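Local coordinates for DUF1076 domain-containing protein (Salmonella typhi, PDB 6IAI) that acts as a type III secretion effector and E3/E4 ubiquitin ligase that binds K48- and K63-linked diubiquitin, seen here as its N-terminal part, at residues 60-72 / 97-109. Residues are numbered along the deposited sequence; the frame is centred on the assembly and turned at random.
Sequences QVQLRDLLYEVSN and RHIEWQGNAIRLE
Arg97 reaches across to Asp65, in the type II' turn of the hairpin formed by strands 59-63 and 66-71, and grips its carboxylate end-on: NH1 meets OD2 at 2.8 Å and NH2 meets OD1 at 3.1 Å, the latter nearly straight (172°). Bends at chi2 and chi3 fold the arginine back along its own helix, where NE and NH2 both bond Glu100 OE1 from the same face of that carboxylate. The guanidinium thus joins two acids in one network, held against rotation by acids at two of its edges, while Leu66 CD2 lies over the centre of one of its faces. The same methyl sits over the face of the Trp101 indole in a CH-pi contact, 4.1 Å from the centroid of the six-membered ring, so Leu66 is wedged between guanidinium and indole. Trp101 NE1 donates to the backbone carbonyl Leu67 O (2.9 Å) from above the carbonyl plane, and the edge of its five-membered ring points at the face of Tyr68 in an offset edge-to-face pair, planes at 82°. Farther along the helix, Asn104 ND2 makes a weak hydrogen bond to Tyr68 OH (3.2 Å), whereas its OD1 accepts a firmer one from Ile36 N. Ala105 CB packs on Tyr68 CD2 at 4.1 Å. Leu108, with CG anti to its backbone N (chi1 -176°), extends CD2 among Leu63, Tyr68 and Val70, coming within 3.9 Å of Leu63 CD1. Helix 91-113, the last of this N-terminal part, thereby lies on a β-hairpin of the mixed sheet; Val84 of edge strand 83-85 touches Tyr68, Ala105 and Leu108, Phe86 stacks on Trp101, and helix 41-53 packs against Val61 and Val70.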
ATOM      1  N   GLN A  60       0.532  -0.790  -6.707  1.00 29.79           N
ATOM      2  CA  GLN A  60       0.244  -1.690  -5.589  1.00 28.20           C
ATOM      3  C   GLN A  60       1.262  -1.516  -4.498  1.00 31.63           C
ATOM      4  O   GLN A  60       2.446  -1.282  -4.765  1.00 28.37           O
ATOM      5  CB  GLN A  60       0.171  -3.140  -6.044  1.00 29.38           C
ATOM      6  CG  GLN A  60      -1.108  -3.420  -6.808  1.00 31.29           C
ATOM      7  CD  GLN A  60      -1.094  -4.800  -7.321  1.00 38.97           C
ATOM      8  OE1 GLN A  60      -1.443  -5.729  -6.602  1.00 41.41           O
ATOM      9  NE2 GLN A  60      -0.675  -4.963  -8.566  1.00 29.94           N
ATOM     10  N   VAL A  61       0.786  -1.594  -3.251  1.00 30.13           N
ATOM     11  CA  VAL A  61       1.594  -1.429  -2.056  1.00 29.60           C
ATOM     12  C   VAL A  61       1.339  -2.619  -1.124  1.00 34.88           C
ATOM     13  O   VAL A  61       0.180  -2.903  -0.773  1.00 33.00           O
ATOM     14  CB  VAL A  61       1.381  -0.036  -1.381  1.00 32.24           C
ATOM     15  CG1 VAL A  61       2.111   0.058  -0.042  1.00 30.92           C
ATOM     16  CG2 VAL A  61       1.840   1.094  -2.309  1.00 32.47           C
ATOM     17  N   GLN A  62       2.428  -3.341  -0.764  1.00 30.41           N
ATOM     18  CA  GLN A  62       2.326  -4.466   0.141  1.00 29.35           C
ATOM     19  C   GLN A  62       2.796  -4.006   1.513  1.00 34.17           C
ATOM     20  O   GLN A  62       3.919  -3.544   1.661  1.00 32.11           O
ATOM     21  CB  GLN A  62       3.109  -5.684  -0.353  1.00 29.87           C
ATOM     22  CG  GLN A  62       2.830  -6.964   0.458  1.00 39.35           C
ATOM     23  CD  GLN A  62       3.583  -8.166  -0.058  1.00 52.34           C
ATOM     24  OE1 GLN A  62       4.680  -8.066  -0.601  1.00 44.72           O
ATOM     25  NE2 GLN A  62       3.004  -9.332   0.085  1.00 55.46           N
ATOM     26  N   LEU A  63       1.873  -4.051   2.490  1.00 33.67           N
ATOM     27  CA  LEU A  63       2.102  -3.706   3.898  1.00 33.85           C
ATOM     28  C   LEU A  63       1.829  -4.994   4.648  1.00 39.97           C
ATOM     29  O   LEU A  63       0.720  -5.520   4.559  1.00 39.05           O
ATOM     30  CB  LEU A  63       1.190  -2.565   4.377  1.00 33.15           C
ATOM     31  CG  LEU A  63       1.267  -1.218   3.642  1.00 36.27           C
ATOM     32  CD1 LEU A  63       0.249  -0.266   4.210  1.00 36.77           C
ATOM     33  CD2 LEU A  63       2.659  -0.587   3.714  1.00 35.36           C
ATOM     34  N   ARG A  64       2.880  -5.586   5.268  1.00 39.17           N
ATOM     35  CA  ARG A  64       2.816  -6.905   5.911  1.00 39.60           C
ATOM     36  C   ARG A  64       2.477  -7.929   4.823  1.00 42.84           C
ATOM     37  O   ARG A  64       3.220  -8.056   3.860  1.00 42.16           O
ATOM     38  CB  ARG A  64       1.782  -6.964   7.056  1.00 42.85           C
ATOM     39  CG  ARG A  64       2.220  -6.307   8.341  1.00 60.27           C
ATOM     40  CD  ARG A  64       1.435  -6.891   9.512  1.00 81.70           C
ATOM     41  NE  ARG A  64       2.092  -7.999  10.229  1.00 98.80           N
ATOM     42  CZ  ARG A  64       3.210  -7.914  10.956  1.00112.50           C
ATOM     43  NH1 ARG A  64       3.892  -6.774  11.017  1.00 96.19           N
ATOM     44  NH2 ARG A  64       3.683  -8.983  11.583  1.00100.63           N
ATOM     45  N   ASP A  65       1.320  -8.576   4.927  1.00 40.63           N
ATOM     46  CA  ASP A  65       0.874  -9.591   3.970  1.00 40.89           C
ATOM     47  C   ASP A  65      -0.362  -9.168   3.149  1.00 45.17           C
ATOM     48  O   ASP A  65      -0.908  -9.990   2.418  1.00 47.45           O
ATOM     49  CB  ASP A  65       0.643 -10.937   4.704  1.00 42.49           C
ATOM     50  CG  ASP A  65      -0.454 -10.912   5.757  1.00 56.00           C
ATOM     51  OD1 ASP A  65      -0.564  -9.886   6.496  1.00 57.61           O
ATOM     52  OD2 ASP A  65      -1.184 -11.916   5.868  1.00 61.85           O
ATOM     53  N   LEU A  66      -0.792  -7.900   3.244  1.00 38.71           N
ATOM     54  CA  LEU A  66      -1.937  -7.438   2.461  1.00 37.30           C
ATOM     55  C   LEU A  66      -1.518  -6.443   1.378  1.00 39.84           C
ATOM     56  O   LEU A  66      -0.519  -5.732   1.535  1.00 39.21           O
ATOM     57  CB  LEU A  66      -3.062  -6.868   3.359  1.00 37.49           C
ATOM     58  CG  LEU A  66      -3.706  -7.839   4.384  1.00 41.27           C
ATOM     59  CD1 LEU A  66      -4.462  -7.075   5.460  1.00 41.34           C
ATOM     60  CD2 LEU A  66      -4.579  -8.909   3.695  1.00 40.71           C
ATOM     61  N   LEU A  67      -2.275  -6.430   0.265  1.00 35.88           N
ATOM     62  CA  LEU A  67      -2.070  -5.562  -0.893  1.00 34.91           C
ATOM     63  C   LEU A  67      -3.073  -4.436  -0.894  1.00 39.19           C
ATOM     64  O   LEU A  67      -4.273  -4.673  -0.722  1.00 37.61           O
ATOM     65  CB  LEU A  67      -2.207  -6.312  -2.236  1.00 34.45           C
ATOM     66  CG  LEU A  67      -1.361  -7.532  -2.479  1.00 39.09           C
ATOM     67  CD1 LEU A  67      -1.506  -7.986  -3.934  1.00 37.83           C
ATOM     68  CD2 LEU A  67       0.094  -7.279  -2.108  1.00 42.47           C
ATOM     69  N   TYR A  68      -2.576  -3.222  -1.185  1.00 36.08           N
ATOM     70  CA  TYR A  68      -3.325  -1.971  -1.269  1.00 34.79           C
ATOM     71  C   TYR A  68      -3.082  -1.337  -2.620  1.00 37.71           C
ATOM     72  O   TYR A  68      -1.997  -1.451  -3.163  1.00 38.66           O
ATOM     73  CB  TYR A  68      -2.888  -1.025  -0.140  1.00 35.92           C
ATOM     74  CG  TYR A  68      -3.059  -1.670   1.223  1.00 38.23           C
ATOM     75  CD1 TYR A  68      -2.079  -2.517   1.746  1.00 40.22           C
ATOM     76  CD2 TYR A  68      -4.241  -1.513   1.949  1.00 38.34           C
ATOM     77  CE1 TYR A  68      -2.262  -3.170   2.965  1.00 40.62           C
ATOM     78  CE2 TYR A  68      -4.426  -2.146   3.176  1.00 39.00           C
ATOM     79  CZ  TYR A  68      -3.431  -2.968   3.683  1.00 46.69           C
ATOM     80  OH  TYR A  68      -3.616  -3.609   4.875  1.00 44.30           O
ATOM     81  N   GLU A  69      -4.113  -0.722  -3.193  1.00 33.49           N
ATOM     82  CA  GLU A  69      -4.040  -0.015  -4.468  1.00 32.04           C
ATOM     83  C   GLU A  69      -4.005   1.450  -4.174  1.00 36.96           C
ATOM     84  O   GLU A  69      -4.817   1.918  -3.380  1.00 38.50           O
ATOM     85  CB  GLU A  69      -5.228  -0.365  -5.346  1.00 33.29           C
ATOM     86  CG  GLU A  69      -5.305  -1.852  -5.660  1.00 39.12           C
ATOM     87  CD  GLU A  69      -6.574  -2.347  -6.325  1.00 73.02           C
ATOM     88  OE1 GLU A  69      -7.669  -1.794  -6.053  1.00 63.25           O
ATOM     89  OE2 GLU A  69      -6.479  -3.372  -7.041  1.00 78.40           O
ATOM     90  N   VAL A  70      -2.999   2.164  -4.697  1.00 33.59           N
ATOM     91  CA  VAL A  70      -2.886   3.591  -4.444  1.00 32.73           C
ATOM     92  C   VAL A  70      -2.719   4.359  -5.761  1.00 37.53           C
ATOM     93  O   VAL A  70      -2.042   3.914  -6.686  1.00 36.90           O
ATOM     94  CB  VAL A  70      -1.876   4.033  -3.333  1.00 36.05           C
ATOM     95  CG1 VAL A  70      -1.272   2.896  -2.513  1.00 35.99           C
ATOM     96  CG2 VAL A  70      -0.885   5.093  -3.748  1.00 35.35           C
ATOM     97  N   SER A  71      -3.401   5.501  -5.847  1.00 34.85           N
ATOM     98  CA  SER A  71      -3.329   6.411  -6.981  1.00 34.66           C
ATOM     99  C   SER A  71      -3.344   7.824  -6.505  1.00 36.92           C
ATOM    100  O   SER A  71      -3.849   8.095  -5.430  1.00 38.64           O
ATOM    101  CB  SER A  71      -4.461   6.165  -7.988  1.00 38.34           C
ATOM    102  OG  SER A  71      -5.702   5.825  -7.392  1.00 49.93           O
ATOM    103  N   ASN A  72      -2.747   8.722  -7.268  1.00 32.46           N
ATOM    104  CA  ASN A  72      -2.855  10.153  -6.996  1.00 32.10           C
ATOM    105  C   ASN A  72      -4.069  10.644  -7.853  1.00 36.91           C
ATOM    106  O   ASN A  72      -4.806   9.789  -8.369  1.00 36.75           O
ATOM    107  CB  ASN A  72      -1.530  10.889  -7.277  1.00 26.90           C
ATOM    108  CG  ASN A  72      -1.237  11.171  -8.726  1.00 40.34           C
ATOM    109  OD1 ASN A  72      -1.527  10.378  -9.631  1.00 33.97           O
ATOM    110  ND2 ASN A  72      -0.640  12.314  -8.969  1.00 25.38           N
ATOM    111  N   ARG A  97     -10.153 -11.305   6.282  1.00 52.88           N
ATOM    112  CA  ARG A  97      -9.374 -10.082   6.540  1.00 51.05           C
ATOM    113  C   ARG A  97     -10.023  -8.730   6.243  1.00 51.80           C
ATOM    114  O   ARG A  97      -9.410  -7.722   6.593  1.00 50.95           O
ATOM    115  CB  ARG A  97      -8.035 -10.126   5.775  1.00 48.40           C
ATOM    116  CG  ARG A  97      -7.349 -11.489   5.636  1.00 49.81           C
ATOM    117  CD  ARG A  97      -6.663 -11.956   6.897  1.00 45.63           C
ATOM    118  NE  ARG A  97      -5.653 -11.007   7.351  1.00 44.20           N
ATOM    119  CZ  ARG A  97      -4.372 -11.024   6.987  1.00 55.19           C
ATOM    120  NH1 ARG A  97      -3.927 -11.942   6.138  1.00 44.81           N
ATOM    121  NH2 ARG A  97      -3.530 -10.120   7.466  1.00 35.21           N
ATOM    122  N   HIS A  98     -11.216  -8.682   5.627  1.00 47.76           N
ATOM    123  CA  HIS A  98     -11.857  -7.430   5.208  1.00 48.53           C
ATOM    124  C   HIS A  98     -11.855  -6.306   6.243  1.00 51.48           C
ATOM    125  O   HIS A  98     -11.605  -5.163   5.854  1.00 53.53           O
ATOM    126  CB  HIS A  98     -13.271  -7.643   4.661  1.00 50.83           C
ATOM    127  CG  HIS A  98     -14.264  -8.178   5.643  1.00 55.74           C
ATOM    128  ND1 HIS A  98     -15.289  -7.389   6.123  1.00 58.17           N
ATOM    129  CD2 HIS A  98     -14.386  -9.421   6.167  1.00 58.26           C
ATOM    130  CE1 HIS A  98     -15.990  -8.168   6.929  1.00 58.07           C
ATOM    131  NE2 HIS A  98     -15.483  -9.402   6.983  1.00 58.31           N
ATOM    132  N   ILE A  99     -12.085  -6.606   7.537  1.00 44.87           N
ATOM    133  CA  ILE A  99     -12.108  -5.585   8.580  1.00 43.23           C
ATOM    134  C   ILE A  99     -10.751  -4.900   8.726  1.00 45.96           C
ATOM    135  O   ILE A  99     -10.706  -3.679   8.603  1.00 47.15           O
ATOM    136  CB  ILE A  99     -12.674  -6.093   9.941  1.00 45.97           C
ATOM    137  CG1 ILE A  99     -14.159  -6.549   9.791  1.00 47.33           C
ATOM    138  CG2 ILE A  99     -12.544  -4.997  11.025  1.00 44.02           C
ATOM    139  CD1 ILE A  99     -14.646  -7.581  10.896  1.00 58.53           C
ATOM    140  N   GLU A 100      -9.652  -5.662   8.964  1.00 40.72           N
ATOM    141  CA  GLU A 100      -8.323  -5.044   9.116  1.00 39.86           C
ATOM    142  C   GLU A 100      -7.838  -4.429   7.825  1.00 41.99           C
ATOM    143  O   GLU A 100      -7.187  -3.388   7.867  1.00 40.77           O
ATOM    144  CB  GLU A 100      -7.254  -5.986   9.715  1.00 40.71           C
ATOM    145  CG  GLU A 100      -6.974  -7.234   8.911  1.00 48.22           C
ATOM    146  CD  GLU A 100      -5.615  -7.859   9.141  1.00 64.08           C
ATOM    147  OE1 GLU A 100      -5.569  -9.100   9.260  1.00 63.40           O
ATOM    148  OE2 GLU A 100      -4.603  -7.127   9.203  1.00 53.91           O
ATOM    149  N   TRP A 101      -8.164  -5.071   6.690  1.00 38.42           N
ATOM    150  CA  TRP A 101      -7.804  -4.601   5.372  1.00 39.08           C
ATOM    151  C   TRP A 101      -8.345  -3.182   5.143  1.00 43.89           C
ATOM    152  O   TRP A 101      -7.563  -2.278   4.834  1.00 43.49           O
ATOM    153  CB  TRP A 101      -8.332  -5.577   4.324  1.00 39.23           C
ATOM    154  CG  TRP A 101      -7.471  -5.696   3.109  1.00 41.95           C
ATOM    155  CD1 TRP A 101      -6.544  -4.794   2.666  1.00 45.09           C
ATOM    156  CD2 TRP A 101      -7.522  -6.738   2.123  1.00 42.59           C
ATOM    157  NE1 TRP A 101      -5.976  -5.237   1.495  1.00 44.97           N
ATOM    158  CE2 TRP A 101      -6.571  -6.419   1.126  1.00 46.68           C
ATOM    159  CE3 TRP A 101      -8.278  -7.918   1.982  1.00 44.83           C
ATOM    160  CZ2 TRP A 101      -6.350  -7.239   0.007  1.00 46.23           C
ATOM    161  CZ3 TRP A 101      -8.045  -8.741   0.884  1.00 46.50           C
ATOM    162  CH2 TRP A 101      -7.092  -8.397  -0.089  1.00 47.03           C
ATOM    163  N   GLN A 102      -9.666  -2.972   5.390  1.00 40.97           N
ATOM    164  CA  GLN A 102     -10.357  -1.677   5.283  1.00 40.14           C
ATOM    165  C   GLN A 102      -9.800  -0.608   6.226  1.00 42.84           C
ATOM    166  O   GLN A 102      -9.577   0.535   5.807  1.00 43.84           O
ATOM    167  CB  GLN A 102     -11.877  -1.853   5.463  1.00 41.47           C
ATOM    168  CG  GLN A 102     -12.731  -0.591   5.250  1.00 57.85           C
ATOM    169  CD  GLN A 102     -12.701  -0.085   3.829  1.00 85.33           C
ATOM    170  OE1 GLN A 102     -11.884   0.771   3.467  1.00 82.47           O
ATOM    171  NE2 GLN A 102     -13.582  -0.612   2.990  1.00 84.37           N
ATOM    172  N   GLY A 103      -9.574  -0.986   7.477  1.00 37.69           N
ATOM    173  CA  GLY A 103      -9.022  -0.107   8.502  1.00 36.37           C
ATOM    174  C   GLY A 103      -7.629   0.368   8.189  1.00 39.97           C
ATOM    175  O   GLY A 103      -7.293   1.540   8.428  1.00 41.66           O
ATOM    176  N   ASN A 104      -6.808  -0.547   7.647  1.00 35.44           N
ATOM    177  CA  ASN A 104      -5.435  -0.255   7.239  1.00 35.50           C
ATOM    178  C   ASN A 104      -5.442   0.650   6.002  1.00 36.10           C
ATOM    179  O   ASN A 104      -4.639   1.582   5.926  1.00 35.79           O
ATOM    180  CB  ASN A 104      -4.691  -1.544   6.952  1.00 37.48           C
ATOM    181  CG  ASN A 104      -4.284  -2.305   8.173  1.00 46.04           C
ATOM    182  OD1 ASN A 104      -4.056  -1.743   9.247  1.00 37.80           O
ATOM    183  ND2 ASN A 104      -4.115  -3.593   8.009  1.00 41.91           N
ATOM    184  N   ALA A 105      -6.387   0.390   5.065  1.00 29.31           N
ATOM    185  CA  ALA A 105      -6.570   1.187   3.856  1.00 29.14           C
ATOM    186  C   ALA A 105      -6.882   2.642   4.216  1.00 36.72           C
ATOM    187  O   ALA A 105      -6.239   3.537   3.662  1.00 37.29           O
ATOM    188  CB  ALA A 105      -7.653   0.577   2.976  1.00 29.56           C
ATOM    189  N   ILE A 106      -7.766   2.870   5.241  1.00 34.95           N
ATOM    190  CA  ILE A 106      -8.139   4.186   5.777  1.00 34.04           C
ATOM    191  C   ILE A 106      -6.903   4.881   6.325  1.00 37.84           C
ATOM    192  O   ILE A 106      -6.669   6.058   6.040  1.00 39.14           O
ATOM    193  CB  ILE A 106      -9.254   4.080   6.892  1.00 37.86           C
ATOM    194  CG1 ILE A 106     -10.633   3.578   6.388  1.00 39.65           C
ATOM    195  CG2 ILE A 106      -9.419   5.388   7.652  1.00 37.29           C
ATOM    196  CD1 ILE A 106     -11.241   4.247   5.198  1.00 59.73           C
ATOM    197  N   ARG A 107      -6.126   4.155   7.146  1.00 35.87           N
ATOM    198  CA  ARG A 107      -4.921   4.667   7.818  1.00 34.91           C
ATOM    199  C   ARG A 107      -3.857   5.064   6.828  1.00 36.67           C
ATOM    200  O   ARG A 107      -3.283   6.156   6.955  1.00 38.30           O
ATOM    201  CB  ARG A 107      -4.385   3.640   8.820  1.00 37.58           C
ATOM    202  CG  ARG A 107      -5.177   3.617  10.119  1.00 46.85           C
ATOM    203  CD  ARG A 107      -4.954   2.335  10.879  1.00 59.30           C
ATOM    204  NE  ARG A 107      -5.953   2.173  11.933  1.00 72.64           N
ATOM    205  CZ  ARG A 107      -5.765   2.510  13.198  1.00 84.27           C
ATOM    206  NH1 ARG A 107      -4.595   3.007  13.596  1.00 69.98           N
ATOM    207  NH2 ARG A 107      -6.741   2.346  14.083  1.00 65.13           N
ATOM    208  N   LEU A 108      -3.624   4.212   5.810  1.00 29.52           N
ATOM    209  CA  LEU A 108      -2.664   4.511   4.755  1.00 29.29           C
ATOM    210  C   LEU A 108      -3.061   5.797   4.010  1.00 31.96           C
ATOM    211  O   LEU A 108      -2.223   6.691   3.854  1.00 31.76           O
ATOM    212  CB  LEU A 108      -2.467   3.306   3.798  1.00 29.32           C
ATOM    213  CG  LEU A 108      -1.409   3.495   2.713  1.00 32.34           C
ATOM    214  CD1 LEU A 108      -0.039   3.850   3.317  1.00 31.33           C
ATOM    215  CD2 LEU A 108      -1.377   2.309   1.772  1.00 33.29           C
ATOM    216  N   GLU A 109      -4.350   5.924   3.632  1.00 29.34           N
ATOM    217  CA  GLU A 109      -4.888   7.132   2.969  1.00 28.78           C
ATOM    218  C   GLU A 109      -4.681   8.389   3.810  1.00 33.46           C
ATOM    219  O   GLU A 109      -4.162   9.391   3.316  1.00 34.35           O
ATOM    220  CB  GLU A 109      -6.367   6.940   2.630  1.00 29.23           C
ATOM    221  CG  GLU A 109      -6.781   7.809   1.461  1.00 31.89           C
ATOM    222  CD  GLU A 109      -8.203   7.590   1.028  1.00 39.54           C
ATOM    223  OE1 GLU A 109      -8.457   6.593   0.315  1.00 44.20           O
ATOM    224  OE2 GLU A 109      -9.073   8.387   1.443  1.00 34.34           O
TER